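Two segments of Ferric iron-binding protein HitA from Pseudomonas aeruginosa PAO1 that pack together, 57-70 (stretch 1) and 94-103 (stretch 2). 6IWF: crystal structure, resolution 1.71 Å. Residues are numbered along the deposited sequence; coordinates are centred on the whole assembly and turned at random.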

ATOM      1  N   LEU A  57      11.620  -9.061   4.717  1.00  5.49           N
ATOM      2  CA  LEU A  57      11.086  -7.707   4.757  1.00  7.90           C
ATOM      3  C   LEU A  57       9.668  -7.717   4.209  1.00  6.34           C
ATOM      4  O   LEU A  57       9.410  -8.315   3.163  1.00  7.99           O
ATOM      5  CB  LEU A  57      11.955  -6.752   3.946  1.00  7.05           C
ATOM      6  CG  LEU A  57      11.423  -5.322   3.760  1.00  8.59           C
ATOM      7  CD1 LEU A  57      11.377  -4.558   5.069  1.00 11.90           C
ATOM      8  CD2 LEU A  57      12.263  -4.587   2.723  1.00  9.63           C
ATOM      9  N   TYR A  58       8.758  -7.045   4.907  1.00  7.73           N
ATOM     10  CA  TYR A  58       7.349  -6.982   4.533  1.00  7.70           C
ATOM     11  C   TYR A  58       6.973  -5.512   4.517  1.00  7.29           C
ATOM     12  O   TYR A  58       7.111  -4.840   5.544  1.00 10.10           O
ATOM     13  CB  TYR A  58       6.514  -7.763   5.554  1.00  8.30           C
ATOM     14  CG  TYR A  58       5.030  -7.930   5.285  1.00  8.95           C
ATOM     15  CD1 TYR A  58       4.470  -7.712   4.032  1.00  7.49           C
ATOM     16  CD2 TYR A  58       4.191  -8.325   6.316  1.00  9.48           C
ATOM     17  CE1 TYR A  58       3.090  -7.898   3.825  1.00 12.61           C
ATOM     18  CE2 TYR A  58       2.837  -8.505   6.122  1.00  9.34           C
ATOM     19  CZ  TYR A  58       2.293  -8.292   4.892  1.00 10.66           C
ATOM     20  OH  TYR A  58       0.940  -8.487   4.745  1.00 14.36           O
ATOM     21  N   THR A  59       6.573  -4.994   3.352  1.00  7.30           N
ATOM     22  CA  THR A  59       6.310  -3.567   3.214  1.00 10.19           C
ATOM     23  C   THR A  59       4.873  -3.296   2.782  1.00 10.02           C
ATOM     24  O   THR A  59       4.236  -4.103   2.095  1.00 10.43           O
ATOM     25  CB  THR A  59       7.256  -2.905   2.206  1.00 10.26           C
ATOM     26  OG1 THR A  59       7.084  -3.499   0.914  1.00 11.11           O
ATOM     27  CG2 THR A  59       8.709  -3.026   2.663  1.00 12.47           C
ATOM     28  N   GLU A  60       4.389  -2.118   3.176  1.00  9.38           N
ATOM     29  CA  GLU A  60       3.086  -1.631   2.737  1.00 11.96           C
ATOM     30  C   GLU A  60       3.059  -1.348   1.240  1.00 12.75           C
ATOM     31  O   GLU A  60       2.021  -1.518   0.590  1.00 14.28           O
ATOM     32  CB  GLU A  60       2.733  -0.359   3.504  1.00 17.84           C
ATOM     33  CG  GLU A  60       1.606  -0.501   4.482  1.00 21.12           C
ATOM     34  CD  GLU A  60       1.007   0.838   4.829  1.00 22.00           C
ATOM     35  OE1 GLU A  60      -0.203   1.016   4.589  1.00 36.40           O
ATOM     36  OE2 GLU A  60       1.754   1.710   5.321  1.00 24.27           O
ATOM     37  N   GLU A  61       4.179  -0.867   0.677  1.00 12.51           N
ATOM     38  CA  GLU A  61       4.232  -0.430  -0.709  1.00 13.74           C
ATOM     39  C   GLU A  61       5.457  -1.015  -1.396  1.00  8.99           C
ATOM     40  O   GLU A  61       6.394  -1.499  -0.751  1.00 10.19           O
ATOM     41  CB  GLU A  61       4.272   1.099  -0.820  1.00 12.94           C
ATOM     42  CG  GLU A  61       3.359   1.823   0.162  1.00 19.72           C
ATOM     43  CD  GLU A  61       1.885   1.740  -0.201  1.00 20.67           C
ATOM     44  OE1 GLU A  61       1.059   2.233   0.611  1.00 24.73           O
ATOM     45  OE2 GLU A  61       1.542   1.195  -1.282  1.00 22.85           O
ATOM     46  N   SER A  62       5.453  -0.935  -2.723  1.00 11.19           N
ATOM     47  CA  SER A  62       6.516  -1.559  -3.509  1.00  9.07           C
ATOM     48  C   SER A  62       7.780  -0.717  -3.728  1.00 12.81           C
ATOM     49  O   SER A  62       8.845  -1.316  -3.923  1.00 11.05           O
ATOM     50  CB  SER A  62       5.961  -2.003  -4.868  1.00 10.77           C
ATOM     51  OG  SER A  62       5.250  -0.957  -5.505  1.00 14.80           O
ATOM     52  N   PRO A  63       7.751   0.624  -3.717  1.00 11.70           N
ATOM     53  CA  PRO A  63       9.008   1.396  -3.974  1.00 10.00           C
ATOM     54  C   PRO A  63      10.194   0.946  -3.128  1.00  9.16           C
ATOM     55  O   PRO A  63      11.294   0.782  -3.678  1.00 11.07           O
ATOM     56  CB  PRO A  63       8.595   2.843  -3.668  1.00 10.49           C
ATOM     57  CG  PRO A  63       7.175   2.877  -4.173  1.00 14.04           C
ATOM     58  CD  PRO A  63       6.581   1.538  -3.738  1.00 10.52           C
ATOM     59  N   PRO A  64      10.049   0.711  -1.814  1.00  8.98           N
ATOM     60  CA  PRO A  64      11.224   0.229  -1.058  1.00  9.95           C
ATOM     61  C   PRO A  64      11.760  -1.103  -1.550  1.00 10.77           C
ATOM     62  O   PRO A  64      12.974  -1.348  -1.459  1.00 11.18           O
ATOM     63  CB  PRO A  64      10.708   0.118   0.387  1.00 14.49           C
ATOM     64  CG  PRO A  64       9.489   0.959   0.424  1.00 18.24           C
ATOM     65  CD  PRO A  64       8.880   0.868  -0.926  1.00 13.19           C
ATOM     66  N   LEU A  65      10.890  -1.993  -2.035  1.00 10.37           N
ATOM     67  CA  LEU A  65      11.368  -3.280  -2.527  1.00  9.17           C
ATOM     68  C   LEU A  65      12.095  -3.114  -3.849  1.00  9.82           C
ATOM     69  O   LEU A  65      13.121  -3.766  -4.086  1.00  8.95           O
ATOM     70  CB  LEU A  65      10.208  -4.264  -2.684  1.00 10.24           C
ATOM     71  CG  LEU A  65       9.412  -4.566  -1.421  1.00 10.20           C
ATOM     72  CD1 LEU A  65       8.164  -5.387  -1.778  1.00  7.92           C
ATOM     73  CD2 LEU A  65      10.286  -5.303  -0.432  1.00  9.71           C
ATOM     74  N   ILE A  66      11.572  -2.255  -4.728  1.00  9.15           N
ATOM     75  CA  ILE A  66      12.248  -1.995  -5.991  1.00  8.64           C
ATOM     76  C   ILE A  66      13.609  -1.378  -5.720  1.00  9.22           C
ATOM     77  O   ILE A  66      14.602  -1.731  -6.368  1.00 11.92           O
ATOM     78  CB  ILE A  66      11.366  -1.111  -6.898  1.00 12.49           C
ATOM     79  CG1 ILE A  66      10.138  -1.916  -7.360  1.00 14.50           C
ATOM     80  CG2 ILE A  66      12.155  -0.607  -8.110  1.00 12.67           C
ATOM     81  CD1 ILE A  66       9.067  -1.082  -7.985  1.00 15.45           C
ATOM     82  N   ARG A  67      13.689  -0.505  -4.703  1.00  9.44           N
ATOM     83  CA  ARG A  67      14.965   0.104  -4.312  1.00 11.11           C
ATOM     84  C   ARG A  67      15.955  -0.956  -3.840  1.00 12.52           C
ATOM     85  O   ARG A  67      17.087  -1.028  -4.334  1.00  9.71           O
ATOM     86  CB  ARG A  67      14.734   1.157  -3.215  1.00 12.30           C
ATOM     87  CG  ARG A  67      16.013   1.731  -2.563  1.00 18.15           C
ATOM     88  CD  ARG A  67      15.722   2.411  -1.208  1.00 18.43           C
ATOM     89  NE  ARG A  67      16.948   2.841  -0.533  1.00 25.12           N
ATOM     90  CZ  ARG A  67      17.019   3.220   0.740  1.00 24.87           C
ATOM     91  NH1 ARG A  67      15.934   3.228   1.499  1.00 26.26           N
ATOM     92  NH2 ARG A  67      18.183   3.595   1.262  1.00 30.54           N
ATOM     93  N   LEU A  68      15.535  -1.802  -2.889  1.00  8.34           N
ATOM     94  CA  LEU A  68      16.425  -2.824  -2.344  1.00 10.83           C
ATOM     95  C   LEU A  68      16.786  -3.870  -3.389  1.00  9.81           C
ATOM     96  O   LEU A  68      17.895  -4.428  -3.364  1.00  8.87           O
ATOM     97  CB  LEU A  68      15.766  -3.493  -1.138  1.00  9.75           C
ATOM     98  CG  LEU A  68      15.592  -2.621   0.107  1.00 12.55           C
ATOM     99  CD1 LEU A  68      15.086  -3.469   1.242  1.00 15.81           C
ATOM    100  CD2 LEU A  68      16.891  -1.979   0.505  1.00 14.79           C
ATOM    101  N   ALA A  69      15.846  -4.193  -4.281  1.00  6.63           N
ATOM    102  CA  ALA A  69      16.145  -5.139  -5.351  1.00 10.50           C
ATOM    103  C   ALA A  69      17.210  -4.587  -6.283  1.00 11.60           C
ATOM    104  O   ALA A  69      18.136  -5.306  -6.683  1.00 13.33           O
ATOM    105  CB  ALA A  69      14.880  -5.470  -6.142  1.00 11.00           C
ATOM    106  N   SER A  70      17.082  -3.315  -6.651  1.00  9.74           N
ATOM    107  CA  SER A  70      18.084  -2.682  -7.506  1.00 12.83           C
ATOM    108  C   SER A  70      19.467  -2.724  -6.875  1.00 11.67           C
ATOM    109  O   SER A  70      20.467  -2.836  -7.591  1.00 16.41           O
ATOM    110  CB  SER A  70      17.697  -1.232  -7.799  1.00 15.50           C
ATOM    111  OG  SER A  70      16.513  -1.159  -8.566  1.00 27.01           O
TER
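Stretch 2 94-103: GDWIGITART

Trp96 is the centre of this contact, burying more area against the other stretch than any other residue of either segment. It sits, with an extended backbone, just before the strand that begins at Ile97, its CA-to-CB bond pointing toward stretch 1, and its chi1 of 62° (p) with chi2 of -96° lays the indole along one side of the helix that ends the stretch. Leu65 covers one face of the ring: its CB stands 3.9 Å from the centroid of the Trp96 five-membered ring, 15° off the normal, a CH-pi contact, while its CD1 reaches CE3 of Trp96 at 3.8 Å. One helical turn on, Ala69 meets the indole at its edge, CB to CD1 of Trp96 at 4.1 Å. Ile66 brings CG1 to 4.0 Å from Trp96 CZ2, and Ser62 places CB 4.1 Å from Trp96 CH2. The spacing 62, 65, 66, 69 follows the i, i+3, i+4, i+7 pattern that puts residues on one side of a helix, and here the indole touches all four.

The two segments run broadly in opposing order: Asp95, Trp96 and Gly98 lie nearest Ala69, Leu65 and Ser62; Ile99 then lies nearest Tyr58, and Thr100 nearest Glu60, so the countercurrent order holds along the helix and loosens beyond it. The backbones stay well apart, with CA atoms 6.7 Å apart at Leu65 and Trp96 and 8.1 Å at Ser62 and Gly98, and no hydrogen bond links the stretches directly. Ile97 points away from stretch 1, whereas Ile99 points toward it and provides a second, smaller apolar patch, with its CG1 4.2 Å from CE1 of Tyr58. The tyrosine CA-to-CB bond points sideways, and the ring end comes nearer, so the strand at Leu57 to Thr59 joins the contact through the long side chain of Tyr58.

Polar groups lie at both ends. By the helix, Ala69 CB is 3.7 Å from Asp95 OD1, and a water bridges the two residues, donating to Ala69 O at 2.9 Å and to Asp95 OD2 at 2.7 Å. At the other end, Arg102 NH2 forms salt bridges with Glu60 OE1 at 3.5 Å and Glu61 OE1 at 3.4 Å; the latter oxygen lies well out of the guanidinium plane, so that pairing rests on charge alone. Glu60 O sits over one guanidinium face, 2.8 Å from Arg102 NH1, but the angle is too poor for a hydrogen bond.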

ATOM      1  N   GLY A  94      12.340 -11.358  -9.910  1.00 12.58           N
ATOM      2  CA  GLY A  94      11.851 -12.405  -9.032  1.00 12.05           C
ATOM      3  C   GLY A  94      12.425 -12.387  -7.635  1.00 11.03           C
ATOM      4  O   GLY A  94      12.513 -13.445  -7.002  1.00 12.25           O
ATOM      5  N   ASP A  95      12.824 -11.217  -7.129  1.00  9.55           N
ATOM      6  CA  ASP A  95      13.383 -11.131  -5.783  1.00  9.18           C
ATOM      7  C   ASP A  95      12.496 -10.346  -4.829  1.00  7.22           C
ATOM      8  O   ASP A  95      12.943  -9.973  -3.747  1.00  7.91           O
ATOM      9  CB  ASP A  95      14.795 -10.532  -5.804  1.00 11.97           C
ATOM     10  CG  ASP A  95      14.914  -9.333  -6.713  1.00 14.53           C
ATOM     11  OD1 ASP A  95      13.877  -8.843  -7.218  1.00 15.30           O
ATOM     12  OD2 ASP A  95      16.065  -8.880  -6.929  1.00 15.89           O
ATOM     13  N   TRP A  96      11.261 -10.060  -5.214  1.00  7.74           N
ATOM     14  CA  TRP A  96      10.246  -9.698  -4.237  1.00  6.77           C
ATOM     15  C   TRP A  96       8.914 -10.097  -4.839  1.00  4.25           C
ATOM     16  O   TRP A  96       8.814 -10.342  -6.041  1.00  7.00           O
ATOM     17  CB  TRP A  96      10.300  -8.208  -3.860  1.00  7.05           C
ATOM     18  CG  TRP A  96      10.049  -7.251  -4.973  1.00  6.54           C
ATOM     19  CD1 TRP A  96      10.986  -6.625  -5.741  1.00  7.14           C
ATOM     20  CD2 TRP A  96       8.771  -6.783  -5.434  1.00  8.89           C
ATOM     21  NE1 TRP A  96      10.373  -5.805  -6.661  1.00  8.29           N
ATOM     22  CE2 TRP A  96       9.015  -5.882  -6.493  1.00 10.52           C
ATOM     23  CE3 TRP A  96       7.449  -7.053  -5.065  1.00  8.85           C
ATOM     24  CZ2 TRP A  96       7.979  -5.245  -7.197  1.00  9.75           C
ATOM     25  CZ3 TRP A  96       6.417  -6.414  -5.761  1.00 12.11           C
ATOM     26  CH2 TRP A  96       6.693  -5.520  -6.809  1.00 11.24           C
ATOM     27  N   ILE A  97       7.892 -10.187  -3.999  1.00  4.94           N
ATOM     28  CA  ILE A  97       6.614 -10.721  -4.453  1.00  5.53           C
ATOM     29  C   ILE A  97       5.478  -9.974  -3.775  1.00  5.76           C
ATOM     30  O   ILE A  97       5.548  -9.654  -2.585  1.00  5.38           O
ATOM     31  CB  ILE A  97       6.513 -12.242  -4.202  1.00  7.89           C
ATOM     32  CG1 ILE A  97       5.344 -12.825  -4.989  1.00  9.09           C
ATOM     33  CG2 ILE A  97       6.446 -12.567  -2.708  1.00  5.81           C
ATOM     34  CD1 ILE A  97       5.487 -14.340  -5.218  1.00  9.71           C
ATOM     35  N   GLY A  98       4.436  -9.687  -4.548  1.00  5.53           N
ATOM     36  CA  GLY A  98       3.272  -9.017  -3.990  1.00  6.58           C
ATOM     37  C   GLY A  98       2.487  -9.957  -3.094  1.00  8.08           C
ATOM     38  O   GLY A  98       2.404 -11.162  -3.344  1.00  9.67           O
ATOM     39  N   ILE A  99       1.932  -9.398  -2.022  1.00  5.95           N
ATOM     40  CA  ILE A  99       1.184 -10.151  -1.020  1.00  5.78           C
ATOM     41  C   ILE A  99      -0.289  -9.778  -1.038  1.00  7.79           C
ATOM     42  O   ILE A  99      -1.156 -10.653  -1.062  1.00  8.15           O
ATOM     43  CB  ILE A  99       1.782  -9.956   0.389  1.00  7.21           C
ATOM     44  CG1 ILE A  99       3.272 -10.318   0.413  1.00  6.65           C
ATOM     45  CG2 ILE A  99       1.011 -10.772   1.404  1.00 10.05           C
ATOM     46  CD1 ILE A  99       3.572 -11.732  -0.067  1.00  8.01           C
ATOM     47  N   THR A 100      -0.592  -8.478  -0.987  1.00  7.54           N
ATOM     48  CA  THR A 100      -1.955  -7.986  -1.144  1.00  4.78           C
ATOM     49  C   THR A 100      -1.929  -6.768  -2.050  1.00  7.34           C
ATOM     50  O   THR A 100      -0.883  -6.159  -2.269  1.00  5.76           O
ATOM     51  CB  THR A 100      -2.616  -7.578   0.179  1.00  9.29           C
ATOM     52  OG1 THR A 100      -1.927  -6.448   0.729  1.00  9.56           O
ATOM     53  CG2 THR A 100      -2.633  -8.743   1.195  1.00 12.49           C
ATOM     54  N   ALA A 101      -3.098  -6.422  -2.581  1.00  5.26           N
ATOM     55  CA  ALA A 101      -3.279  -5.191  -3.339  1.00  6.09           C
ATOM     56  C   ALA A 101      -4.378  -4.362  -2.686  1.00  4.69           C
ATOM     57  O   ALA A 101      -5.269  -4.892  -2.024  1.00  4.82           O
ATOM     58  CB  ALA A 101      -3.649  -5.459  -4.815  1.00  5.42           C
ATOM     59  N   ARG A 102      -4.294  -3.048  -2.855  1.00  6.32           N
ATOM     60  CA  ARG A 102      -5.300  -2.136  -2.326  1.00  6.14           C
ATOM     61  C   ARG A 102      -5.607  -1.105  -3.397  1.00  7.69           C
ATOM     62  O   ARG A 102      -4.882  -0.988  -4.390  1.00  5.58           O
ATOM     63  CB  ARG A 102      -4.794  -1.406  -1.092  1.00 11.44           C
ATOM     64  CG  ARG A 102      -3.767  -0.412  -1.552  1.00 16.27           C
ATOM     65  CD  ARG A 102      -2.641  -0.229  -0.644  1.00 20.23           C
ATOM     66  NE  ARG A 102      -1.972  -1.468  -0.289  1.00 18.59           N
ATOM     67  CZ  ARG A 102      -1.131  -1.525   0.731  1.00 22.14           C
ATOM     68  NH1 ARG A 102      -0.536  -2.653   1.049  1.00 26.48           N
ATOM     69  NH2 ARG A 102      -0.901  -0.422   1.439  1.00 23.75           N
ATOM     70  N   THR A 103      -6.637  -0.294  -3.166  1.00  5.94           N
ATOM     71  CA  THR A 103      -7.011   0.710  -4.156  1.00  5.24           C
ATOM     72  C   THR A 103      -7.249   2.061  -3.499  1.00  6.22           C
ATOM     73  O   THR A 103      -7.773   2.143  -2.382  1.00  7.73           O
ATOM     74  CB  THR A 103      -8.274   0.271  -4.960  1.00  7.26           C
ATOM     75  OG1 THR A 103      -8.566   1.243  -5.979  1.00 11.50           O
ATOM     76  CG2 THR A 103      -9.504   0.086  -4.070  1.00  9.32           C
TER
HETATM   77  O   HOH W   1      17.096  -7.133  -8.649  1.00 22.57           O